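Side-chain contacts in GDP-6-deoxy-D-mannose reductase (Pseudomonas aeruginosa, PDB 6X3B), which probably reduces GDP-4-dehydro-6-deoxy-D-mannose to GDP-rhamnose with NADPH, in the biosynthesis of lipopolysaccharide O-antigen: residues 35-40 and 182-187; 107-112 and 163-168; 186-189 and 193-196. All coordinates share one frame; numbering follows the deposited sequence.

Contact 1. Residues 35-40 and 182-187; sequences GKHLQA and IGPGQK. With NDP (NADPH dihydro-nicotinamide-adenine-dinucleotide phosphate), chain E.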
loop_
_atom_site.group_PDB
_atom_site.type_symbol
_atom_site.label_atom_id
_atom_site.label_comp_id
_atom_site.label_asym_id
_atom_site.label_seq_id
_atom_site.Cartn_x
_atom_site.Cartn_y
_atom_site.Cartn_z
ATOM N N GLY A 35 -9.616 -21.404 4.902
ATOM C CA GLY A 35 -9.824 -22.233 3.700
ATOM C C GLY A 35 -10.532 -23.539 4.019
ATOM O O GLY A 35 -11.521 -23.855 3.340
ATOM N N LYS A 36 -10.059 -24.253 5.042
ATOM C CA LYS A 36 -10.658 -25.553 5.450
ATOM C C LYS A 36 -12.128 -25.348 5.832
ATOM O O LYS A 36 -12.948 -26.204 5.482
ATOM C CB LYS A 36 -9.845 -26.183 6.583
ATOM C CG LYS A 36 -8.463 -26.668 6.173
ATOM C CD LYS A 36 -7.627 -27.153 7.329
ATOM C CE LYS A 36 -8.203 -28.388 7.989
ATOM N NZ LYS A 36 -7.311 -28.921 9.046
ATOM N N HIS A 37 -12.433 -24.260 6.540
ATOM C CA HIS A 37 -13.833 -23.954 6.925
ATOM C C HIS A 37 -14.646 -23.607 5.673
ATOM O O HIS A 37 -15.827 -23.969 5.627
ATOM C CB HIS A 37 -13.866 -22.833 7.967
ATOM C CG HIS A 37 -13.591 -23.307 9.354
ATOM N ND1 HIS A 37 -14.492 -24.068 10.062
ATOM C CD2 HIS A 37 -12.522 -23.137 10.159
ATOM C CE1 HIS A 37 -13.994 -24.344 11.246
ATOM N NE2 HIS A 37 -12.788 -23.786 11.330
ATOM N N LEU A 38 -14.030 -22.939 4.693
ATOM C CA LEU A 38 -14.776 -22.574 3.488
ATOM C C LEU A 38 -15.088 -23.803 2.641
ATOM O O LEU A 38 -16.193 -23.931 2.110
ATOM C CB LEU A 38 -14.002 -21.550 2.656
ATOM C CG LEU A 38 -14.643 -21.029 1.358
ATOM C CD1 LEU A 38 -16.103 -20.592 1.595
ATOM C CD2 LEU A 38 -13.819 -19.874 0.758
ATOM N N GLN A 39 -14.119 -24.713 2.495
ATOM C CA GLN A 39 -14.390 -25.946 1.764
ATOM C C GLN A 39 -15.529 -26.733 2.409
ATOM O O GLN A 39 -16.400 -27.262 1.713
ATOM C CB GLN A 39 -13.120 -26.793 1.678
ATOM C CG GLN A 39 -13.331 -28.086 0.910
ATOM C CD GLN A 39 -12.041 -28.801 0.602
ATOM O OE1 GLN A 39 -10.956 -28.270 0.831
ATOM N NE2 GLN A 39 -12.152 -30.016 0.070
ATOM N N ALA A 40 -15.551 -26.807 3.740
ATOM C CA ALA A 40 -16.638 -27.508 4.420
ATOM C C ALA A 40 -17.963 -26.780 4.221
ATOM O O ALA A 40 -18.988 -27.407 3.936
ATOM C CB ALA A 40 -16.319 -27.653 5.909
ATOM N N ILE A 182 -12.981 -16.228 15.067
ATOM C CA ILE A 182 -13.048 -17.276 16.124
ATOM C C ILE A 182 -13.449 -18.577 15.422
ATOM O O ILE A 182 -14.455 -18.563 14.701
ATOM C CB ILE A 182 -14.038 -16.926 17.250
ATOM C CG1 ILE A 182 -13.674 -15.624 17.963
ATOM C CG2 ILE A 182 -14.138 -18.081 18.230
ATOM C CD1 ILE A 182 -14.622 -15.262 19.079
ATOM N N GLY A 183 -12.656 -19.636 15.581
ATOM C CA GLY A 183 -13.024 -20.898 14.981
ATOM C C GLY A 183 -12.045 -22.009 15.299
ATOM O O GLY A 183 -10.900 -21.775 15.690
ATOM N N PRO A 184 -12.496 -23.253 15.162
ATOM C CA PRO A 184 -11.562 -24.385 15.233
ATOM C C PRO A 184 -10.460 -24.233 14.197
ATOM O O PRO A 184 -10.724 -23.931 13.030
ATOM C CB PRO A 184 -12.452 -25.599 14.940
ATOM C CG PRO A 184 -13.829 -25.161 15.297
ATOM C CD PRO A 184 -13.895 -23.677 15.017
ATOM N N GLY A 185 -9.212 -24.425 14.637
ATOM C CA GLY A 185 -8.063 -24.327 13.764
ATOM C C GLY A 185 -7.359 -22.986 13.784
ATOM O O GLY A 185 -6.299 -22.856 13.160
ATOM N N GLN A 186 -7.914 -21.987 14.467
ATOM C CA GLN A 186 -7.264 -20.685 14.587
ATOM C C GLN A 186 -5.866 -20.833 15.208
ATOM O O GLN A 186 -5.567 -21.816 15.879
ATOM C CB GLN A 186 -8.151 -19.757 15.420
ATOM C CG GLN A 186 -7.593 -18.369 15.714
ATOM C CD GLN A 186 -7.411 -17.527 14.460
ATOM O OE1 GLN A 186 -6.617 -17.866 13.584
ATOM N NE2 GLN A 186 -8.132 -16.411 14.384
ATOM N N LYS A 187 -4.992 -19.845 14.953
ATOM C CA LYS A 187 -3.636 -19.856 15.511
ATOM C C LYS A 187 -3.672 -19.910 17.031
ATOM O O LYS A 187 -4.323 -19.082 17.673
ATOM C CB LYS A 187 -2.863 -18.599 15.104
ATOM C CG LYS A 187 -2.599 -18.420 13.647
ATOM C CD LYS A 187 -2.165 -16.983 13.391
ATOM C CE LYS A 187 -2.116 -16.679 11.906
ATOM N NZ LYS A 187 -0.698 -16.700 11.493
HETATM P PA NDP E . -3.305 -19.625 7.353
HETATM O O1A NDP E . -1.927 -19.150 7.669
HETATM O O2A NDP E . -3.976 -20.552 8.310
HETATM O O5B NDP E . -3.324 -20.271 5.888
HETATM C C5B NDP E . -2.461 -19.718 4.866
HETATM C C4B NDP E . -2.647 -20.499 3.590
HETATM O O4B NDP E . -1.803 -19.934 2.554
HETATM C C3B NDP E . -2.291 -21.992 3.657
HETATM O O3B NDP E . -3.241 -22.774 2.943
HETATM C C2B NDP E . -0.908 -22.039 3.020
HETATM O O2B NDP E . -0.677 -23.310 2.417
HETATM C C1B NDP E . -1.050 -20.961 1.955
HETATM N N9A NDP E . 0.220 -20.410 1.501
HETATM C C8A NDP E . 1.157 -19.759 2.265
HETATM N N7A NDP E . 2.207 -19.379 1.584
HETATM C C5A NDP E . 1.950 -19.805 0.289
HETATM C C6A NDP E . 2.682 -19.707 -0.908
HETATM N N6A NDP E . 3.872 -19.114 -0.954
HETATM N N1A NDP E . 2.144 -20.239 -2.031
HETATM C C2A NDP E . 0.946 -20.827 -1.936
HETATM N N3A NDP E . 0.164 -20.981 -0.870
HETATM C C4A NDP E . 0.727 -20.443 0.225
HETATM O O3 NDP E . -4.254 -18.353 7.139
HETATM P PN NDP E . -5.740 -18.062 7.660
HETATM O O1N NDP E . -6.660 -19.065 7.050
HETATM O O2N NDP E . -5.707 -17.940 9.146
HETATM O O5D NDP E . -6.019 -16.622 7.016
HETATM C C5D NDP E . -6.711 -16.548 5.747
HETATM C C4D NDP E . -6.678 -15.124 5.251
HETATM O O4D NDP E . -7.366 -14.275 6.204
HETATM C C3D NDP E . -5.280 -14.515 5.071
HETATM O O3D NDP E . -5.226 -13.685 3.919
HETATM C C2D NDP E . -5.110 -13.724 6.366
HETATM O O2D NDP E . -4.189 -12.651 6.242
HETATM C C1D NDP E . -6.528 -13.223 6.614
HETATM N N1N NDP E . -6.789 -12.938 8.056
HETATM C C2N NDP E . -6.923 -13.953 8.964
HETATM C C3N NDP E . -7.312 -13.718 10.255
HETATM C C7N NDP E . -7.183 -14.820 11.235
HETATM O O7N NDP E . -7.446 -14.617 12.424
HETATM N N7N NDP E . -6.786 -16.007 10.797
HETATM C C4N NDP E . -7.843 -12.369 10.600
HETATM C C5N NDP E . -7.598 -11.350 9.567
HETATM C C6N NDP E . -6.897 -11.641 8.496
HETATM P P2B NDP E . 0.561 -24.076 3.117
HETATM O O1X NDP E . 0.694 -25.393 2.383
HETATM O O2X NDP E . 1.784 -23.201 2.946
HETATM O O3X NDP E . 0.195 -24.267 4.574
#
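H37 of helix 33-44 faces P184 in the loop that follows strand 172-182, and the H37 CA and P184 CA atoms lie 8.6 Å apart. The helix follows the glycine-rich nucleotide-binding turn of the Rossmann fold. The loop makes a type II beta turn from G183 to Q186, with P184 and G185 at its corner and Q186 N bonded to G183 O at 3.2 Å. This leaves the carbonyl of P184 to accept a side-chain donor. H37 supplies it: NE2 of H37 lies 2.7 Å from P184 O, and the N-H...O angle is 160°. The oxygen sits at the edge of the imidazole, close to its plane, and NE2 approaches within the carbonyl plane, on a lone pair. The first torsion of H37, -81°, places CG beside the backbone N and sends the ring across to the loop. H37 CE1 also rests on P184 CD, at 3.8 Å, with the two side chains crossing at about a right angle. V225 and L229 of helix 225-238 pack on H37, and I313 and D316 of helix 306-320 touch P184. Past the turn, Q186 NE2 donates to O7N of the NADPH carboxamide at 2.7 Å. The return bond, from NADPH N7N to Q186 OE1, is weak at 3.4 Å. K187 N donates to Q186 OE1 at 2.9 Å, which limits rotation of the amide. Because NE2 of H37 is a donor here, it carries a proton, and its bond ties the cofactor-binding helix to the loop that reads the nicotinamide amide.

Contact 2. Residues 107-112 and 163-168; sequences LLQALK and LQWGIT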
loop_
_atom_site.group_PDB
_atom_site.type_symbol
_atom_site.label_atom_id
_atom_site.label_comp_id
_atom_site.label_asym_id
_atom_site.label_seq_id
_atom_site.Cartn_x
_atom_site.Cartn_y
_atom_site.Cartn_z
ATOM N N LEU A 107 -0.167 -14.576 -8.915
ATOM C CA LEU A 107 -1.504 -15.136 -9.121
ATOM C C LEU A 107 -2.301 -14.324 -10.142
ATOM O O LEU A 107 -2.931 -14.882 -11.046
ATOM C CB LEU A 107 -2.244 -15.191 -7.792
ATOM C CG LEU A 107 -3.712 -15.586 -7.860
ATOM C CD1 LEU A 107 -3.833 -17.038 -8.346
ATOM C CD2 LEU A 107 -4.293 -15.407 -6.465
ATOM N N LEU A 108 -2.308 -12.996 -9.994
ATOM C CA LEU A 108 -3.058 -12.155 -10.926
ATOM C C LEU A 108 -2.570 -12.354 -12.357
ATOM O O LEU A 108 -3.374 -12.539 -13.277
ATOM C CB LEU A 108 -2.926 -10.691 -10.494
ATOM C CG LEU A 108 -3.657 -10.352 -9.185
ATOM C CD1 LEU A 108 -3.204 -8.968 -8.660
ATOM C CD2 LEU A 108 -5.183 -10.375 -9.406
ATOM N N GLN A 109 -1.245 -12.393 -12.554
ATOM C CA GLN A 109 -0.702 -12.562 -13.901
ATOM C C GLN A 109 -1.026 -13.937 -14.479
ATOM O O GLN A 109 -1.299 -14.060 -15.686
ATOM C CB GLN A 109 0.805 -12.328 -13.886
ATOM C CG GLN A 109 1.127 -10.909 -13.494
ATOM C CD GLN A 109 2.565 -10.580 -13.690
ATOM O OE1 GLN A 109 3.454 -11.288 -13.177
ATOM N NE2 GLN A 109 2.826 -9.490 -14.407
ATOM N N ALA A 110 -0.941 -14.989 -13.655
ATOM C CA ALA A 110 -1.302 -16.324 -14.119
ATOM C C ALA A 110 -2.775 -16.382 -14.535
ATOM O O ALA A 110 -3.116 -16.951 -15.582
ATOM C CB ALA A 110 -1.010 -17.358 -13.027
ATOM N N LEU A 111 -3.662 -15.814 -13.710
ATOM C CA LEU A 111 -5.079 -15.736 -14.067
ATOM C C LEU A 111 -5.266 -14.975 -15.375
ATOM O O LEU A 111 -6.026 -15.402 -16.261
ATOM C CB LEU A 111 -5.869 -15.065 -12.935
ATOM C CG LEU A 111 -6.149 -15.927 -11.690
ATOM C CD1 LEU A 111 -6.543 -15.088 -10.481
ATOM C CD2 LEU A 111 -7.226 -16.978 -11.976
ATOM N N LYS A 112 -4.570 -13.845 -15.517
ATOM C CA LYS A 112 -4.669 -13.052 -16.736
ATOM C C LYS A 112 -4.251 -13.867 -17.952
ATOM O O LYS A 112 -4.961 -13.903 -18.971
ATOM C CB LYS A 112 -3.808 -11.786 -16.608
ATOM C CG LYS A 112 -3.930 -10.866 -17.852
ATOM C CD LYS A 112 -3.137 -9.551 -17.698
ATOM C CE LYS A 112 -3.148 -8.763 -19.017
ATOM N NZ LYS A 112 -2.335 -7.512 -18.928
ATOM N N LEU A 163 -6.689 -3.680 -6.516
ATOM C CA LEU A 163 -7.606 -2.661 -7.005
ATOM C C LEU A 163 -7.063 -1.978 -8.245
ATOM O O LEU A 163 -7.842 -1.605 -9.135
ATOM C CB LEU A 163 -7.896 -1.641 -5.908
ATOM C CG LEU A 163 -8.704 -2.179 -4.730
ATOM C CD1 LEU A 163 -8.639 -1.227 -3.553
ATOM C CD2 LEU A 163 -10.166 -2.463 -5.148
ATOM N N GLN A 164 -5.739 -1.812 -8.326
ATOM C CA GLN A 164 -5.123 -1.299 -9.547
ATOM C C GLN A 164 -5.364 -2.237 -10.718
ATOM O O GLN A 164 -5.640 -1.780 -11.839
ATOM C CB GLN A 164 -3.623 -1.085 -9.343
ATOM C CG GLN A 164 -2.874 -0.550 -10.560
ATOM C CD GLN A 164 -2.077 -1.618 -11.289
ATOM O OE1 GLN A 164 -2.318 -1.895 -12.474
ATOM N NE2 GLN A 164 -1.139 -2.242 -10.586
ATOM N N TRP A 165 -5.293 -3.554 -10.473
ATOM C CA TRP A 165 -5.600 -4.526 -11.515
ATOM C C TRP A 165 -7.044 -4.400 -11.971
ATOM O O TRP A 165 -7.344 -4.555 -13.160
ATOM C CB TRP A 165 -5.318 -5.952 -11.026
ATOM C CG TRP A 165 -3.955 -6.298 -11.386
ATOM C CD1 TRP A 165 -2.809 -5.688 -10.928
ATOM C CD2 TRP A 165 -3.543 -7.262 -12.351
ATOM N NE1 TRP A 165 -1.706 -6.249 -11.530
ATOM C CE2 TRP A 165 -2.129 -7.214 -12.412
ATOM C CE3 TRP A 165 -4.230 -8.181 -13.162
ATOM C CZ2 TRP A 165 -1.391 -8.056 -13.244
ATOM C CZ3 TRP A 165 -3.496 -9.009 -13.994
ATOM C CH2 TRP A 165 -2.100 -8.942 -14.037
ATOM N N GLY A 166 -7.955 -4.136 -11.040
ATOM C CA GLY A 166 -9.339 -3.955 -11.432
ATOM C C GLY A 166 -9.516 -2.744 -12.325
ATOM O O GLY A 166 -10.292 -2.772 -13.279
ATOM N N ILE A 167 -8.793 -1.666 -12.024
ATOM C CA ILE A 167 -8.827 -0.475 -12.866
ATOM C C ILE A 167 -8.211 -0.766 -14.224
ATOM O O ILE A 167 -8.804 -0.457 -15.260
ATOM C CB ILE A 167 -8.112 0.695 -12.167
ATOM C CG1 ILE A 167 -8.909 1.141 -10.947
ATOM C CG2 ILE A 167 -7.853 1.866 -13.157
ATOM C CD1 ILE A 167 -8.128 2.040 -10.006
ATOM N N THR A 168 -7.035 -1.408 -14.241
ATOM C CA THR A 168 -6.297 -1.593 -15.491
ATOM C C THR A 168 -6.916 -2.686 -16.358
ATOM O O THR A 168 -6.994 -2.547 -17.587
ATOM C CB THR A 168 -4.838 -1.942 -15.193
ATOM O OG1 THR A 168 -4.222 -0.834 -14.510
ATOM C CG2 THR A 168 -4.085 -2.194 -16.497
#
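W165 reaches L108 with a first torsion of -92°, away from the usual staggered values, and a second of 64°, which turns the indole into the gap between the helices. L108 CB faces the indole directly from the helix, and a first torsion of L108 that sets CG beside the backbone N lets CD1 follow it onto the same face. The extended chain of K112 runs past the far end of the indole. The main contact is a CH-pi interaction. L108 CB stands 3.7 Å from the centroid of the six-membered ring of W165, almost directly over the face. L108 CD1 covers the five-membered ring, 3.9 Å from W165 CG. The leucine backbone joins in too, with L108 O 3.6 Å from W165 CZ3. Helices 93-114 and 150-169 belong to successive parallel beta-alpha-beta crossovers of the Rossmann fold. They run in nearly the same direction, their axes 27° apart in these segments and 12.0 Å at closest approach. The indole bridges this wide spacing. The aliphatic parts of Q109 and K112 close round its outer end. Q109 CG touches W165 CZ2 at 3.8 Å, and its amide plane is steeply inclined to the ring. K112 CB lies in the ring plane at the edge, 3.8 Å from W165 CZ3, and K112 CD lies equally close to that atom but obliquely. The polar end of K112 continues to E169, with which NZ forms a salt bridge. On the inner side, L108 also packs on F120 of strand 119-123, while W171 brings a second ring against W165. Q109 also packs on P93 of the second subunit, consistent with the helix-to-helix dimer interface common in this family.

Contact 3. Residues 186-189 and 193-196; sequences QKDS and ASAA. With NDP (NADPH dihydro-nicotinamide-adenine-dinucleotide phosphate), chain E.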
loop_
_atom_site.group_PDB
_atom_site.type_symbol
_atom_site.label_atom_id
_atom_site.label_comp_id
_atom_site.label_asym_id
_atom_site.label_seq_id
_atom_site.Cartn_x
_atom_site.Cartn_y
_atom_site.Cartn_z
ATOM N N GLN A 186 -7.914 -21.987 14.467
ATOM C CA GLN A 186 -7.264 -20.685 14.587
ATOM C C GLN A 186 -5.866 -20.833 15.208
ATOM O O GLN A 186 -5.567 -21.816 15.879
ATOM C CB GLN A 186 -8.151 -19.757 15.420
ATOM C CG GLN A 186 -7.593 -18.369 15.714
ATOM C CD GLN A 186 -7.411 -17.527 14.460
ATOM O OE1 GLN A 186 -6.617 -17.866 13.584
ATOM N NE2 GLN A 186 -8.132 -16.411 14.384
ATOM N N LYS A 187 -4.992 -19.845 14.953
ATOM C CA LYS A 187 -3.636 -19.856 15.511
ATOM C C LYS A 187 -3.672 -19.910 17.031
ATOM O O LYS A 187 -4.323 -19.082 17.673
ATOM C CB LYS A 187 -2.863 -18.599 15.104
ATOM C CG LYS A 187 -2.599 -18.420 13.647
ATOM C CD LYS A 187 -2.165 -16.983 13.391
ATOM C CE LYS A 187 -2.116 -16.679 11.906
ATOM N NZ LYS A 187 -0.698 -16.700 11.493
ATOM N N ASP A 188 -2.922 -20.850 17.615
ATOM C CA ASP A 188 -2.854 -20.941 19.071
ATOM C C ASP A 188 -2.287 -19.679 19.718
ATOM O O ASP A 188 -2.493 -19.465 20.919
ATOM C CB ASP A 188 -2.019 -22.155 19.482
ATOM C CG ASP A 188 -1.908 -22.293 20.985
ATOM O OD1 ASP A 188 -2.921 -22.657 21.621
ATOM O OD2 ASP A 188 -0.817 -22.018 21.531
ATOM N N SER A 189 -1.587 -18.831 18.961
ATOM C CA SER A 189 -1.032 -17.617 19.551
ATOM C C SER A 189 -2.103 -16.578 19.863
ATOM O O SER A 189 -1.839 -15.642 20.625
ATOM C CB SER A 189 0.031 -17.018 18.627
ATOM O OG SER A 189 -0.565 -16.444 17.469
ATOM N N ALA A 193 -8.020 -18.504 21.334
ATOM C CA ALA A 193 -7.740 -19.875 20.926
ATOM C C ALA A 193 -6.886 -20.585 21.970
ATOM O O ALA A 193 -7.143 -21.741 22.314
ATOM C CB ALA A 193 -7.059 -19.887 19.555
ATOM N N SER A 194 -5.878 -19.900 22.505
ATOM C CA SER A 194 -5.034 -20.523 23.520
ATOM C C SER A 194 -5.818 -20.803 24.798
ATOM O O SER A 194 -5.640 -21.855 25.425
ATOM C CB SER A 194 -3.833 -19.625 23.815
ATOM O OG SER A 194 -3.127 -20.083 24.953
ATOM N N ALA A 195 -6.673 -19.860 25.207
ATOM C CA ALA A 195 -7.487 -20.048 26.405
ATOM C C ALA A 195 -8.398 -21.259 26.260
ATOM O O ALA A 195 -8.539 -22.052 27.198
ATOM C CB ALA A 195 -8.314 -18.783 26.693
ATOM N N ALA A 196 -9.025 -21.417 25.089
ATOM C CA ALA A 196 -9.888 -22.575 24.866
ATOM C C ALA A 196 -9.090 -23.870 24.930
ATOM O O ALA A 196 -9.516 -24.843 25.568
ATOM C CB ALA A 196 -10.604 -22.459 23.523
HETATM P PA NDP E . -3.305 -19.625 7.353
HETATM O O1A NDP E . -1.927 -19.150 7.669
HETATM O O2A NDP E . -3.976 -20.552 8.310
HETATM O O5B NDP E . -3.324 -20.271 5.888
HETATM C C5B NDP E . -2.461 -19.718 4.866
HETATM C C4B NDP E . -2.647 -20.499 3.590
HETATM O O4B NDP E . -1.803 -19.934 2.554
HETATM C C3B NDP E . -2.291 -21.992 3.657
HETATM O O3B NDP E . -3.241 -22.774 2.943
HETATM C C2B NDP E . -0.908 -22.039 3.020
HETATM O O2B NDP E . -0.677 -23.310 2.417
HETATM C C1B NDP E . -1.050 -20.961 1.955
HETATM N N9A NDP E . 0.220 -20.410 1.501
HETATM C C8A NDP E . 1.157 -19.759 2.265
HETATM N N7A NDP E . 2.207 -19.379 1.584
HETATM C C5A NDP E . 1.950 -19.805 0.289
HETATM C C6A NDP E . 2.682 -19.707 -0.908
HETATM N N6A NDP E . 3.872 -19.114 -0.954
HETATM N N1A NDP E . 2.144 -20.239 -2.031
HETATM C C2A NDP E . 0.946 -20.827 -1.936
HETATM N N3A NDP E . 0.164 -20.981 -0.870
HETATM C C4A NDP E . 0.727 -20.443 0.225
HETATM O O3 NDP E . -4.254 -18.353 7.139
HETATM P PN NDP E . -5.740 -18.062 7.660
HETATM O O1N NDP E . -6.660 -19.065 7.050
HETATM O O2N NDP E . -5.707 -17.940 9.146
HETATM O O5D NDP E . -6.019 -16.622 7.016
HETATM C C5D NDP E . -6.711 -16.548 5.747
HETATM C C4D NDP E . -6.678 -15.124 5.251
HETATM O O4D NDP E . -7.366 -14.275 6.204
HETATM C C3D NDP E . -5.280 -14.515 5.071
HETATM O O3D NDP E . -5.226 -13.685 3.919
HETATM C C2D NDP E . -5.110 -13.724 6.366
HETATM O O2D NDP E . -4.189 -12.651 6.242
HETATM C C1D NDP E . -6.528 -13.223 6.614
HETATM N N1N NDP E . -6.789 -12.938 8.056
HETATM C C2N NDP E . -6.923 -13.953 8.964
HETATM C C3N NDP E . -7.312 -13.718 10.255
HETATM C C7N NDP E . -7.183 -14.820 11.235
HETATM O O7N NDP E . -7.446 -14.617 12.424
HETATM N N7N NDP E . -6.786 -16.007 10.797
HETATM C C4N NDP E . -7.843 -12.369 10.600
HETATM C C5N NDP E . -7.598 -11.350 9.567
HETATM C C6N NDP E . -6.897 -11.641 8.496
HETATM P P2B NDP E . 0.561 -24.076 3.117
HETATM O O1X NDP E . 0.694 -25.393 2.383
HETATM O O2X NDP E . 1.784 -23.201 2.946
HETATM O O3X NDP E . 0.195 -24.267 4.574
HETATM O O HOH W 1 -5.585 -22.933 19.892
#
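The loop between strand 172-182 and helix 191-203 lines the nicotinamide end of the NADPH pocket, and K187 and D188 in it touch A193 and S194 in the first turns of the helix. Contact across it is by van der Waals packing, mostly of backbone oxygens on small side chains. A193 points its methyl at the loop, with A193 CB 3.4 Å from K187 O. A193 CB also lies 4.2 Å from Q186 CG, the bend from which the amide of that residue turns away to the cofactor. One residue further on, D188 O comes to 3.2 Å from S194 CB. S194 OG, anti to the backbone N, is hydrogen-bonded instead to Q198 NE2, further along the helix. In the Rossmann-type fold of this family, a loop leaving the C-terminal end of a parallel strand borders the cofactor, and here the following helix begins directly behind it. The close spacing of the two segments, with D188 CA and S194 CA 5.0 Å apart, reflects a short connection of three residues. The carboxylate of D188 is carried toward the helix by a first torsion of 180°, which leaves D188 OD1 3.6 Å from S194 CA. Its main polar partner is R197, one helical turn beyond A193, whose NE forms a salt bridge with OD1. A water donates to D188 OD1 at 3.2 Å and, weakly, to A193 O at 3.1 Å, so it links loop and helix backbone. K187 points the other way. Its NZ bonds to T84 OG1, an atom that also hydrogen-bonds NADPH, which places this lysine in the second shell of the cofactor.

In the fold
Contacts 1 and 3 share Q186 and K187, and both touch NADPH. They tie the same loop to two different helices: contact 1 fixes it to the cofactor-binding helix 33-44 by a directional bond, while contact 3 rests it on helix 191-203. Contact 1 is partly buried, its centre about 9 Å from the centre of the chain, and contact 3 is a surface contact. Contact 2 is also partly buried, though far from the chain centre. It joins two other helices near the second subunit, about 27 Å from contact 1, centre to centre. Neither contact 2 nor contact 3 has a direct hydrogen bond across it: one centres on an aromatic ring, the other on backbone oxygens and a bridging water.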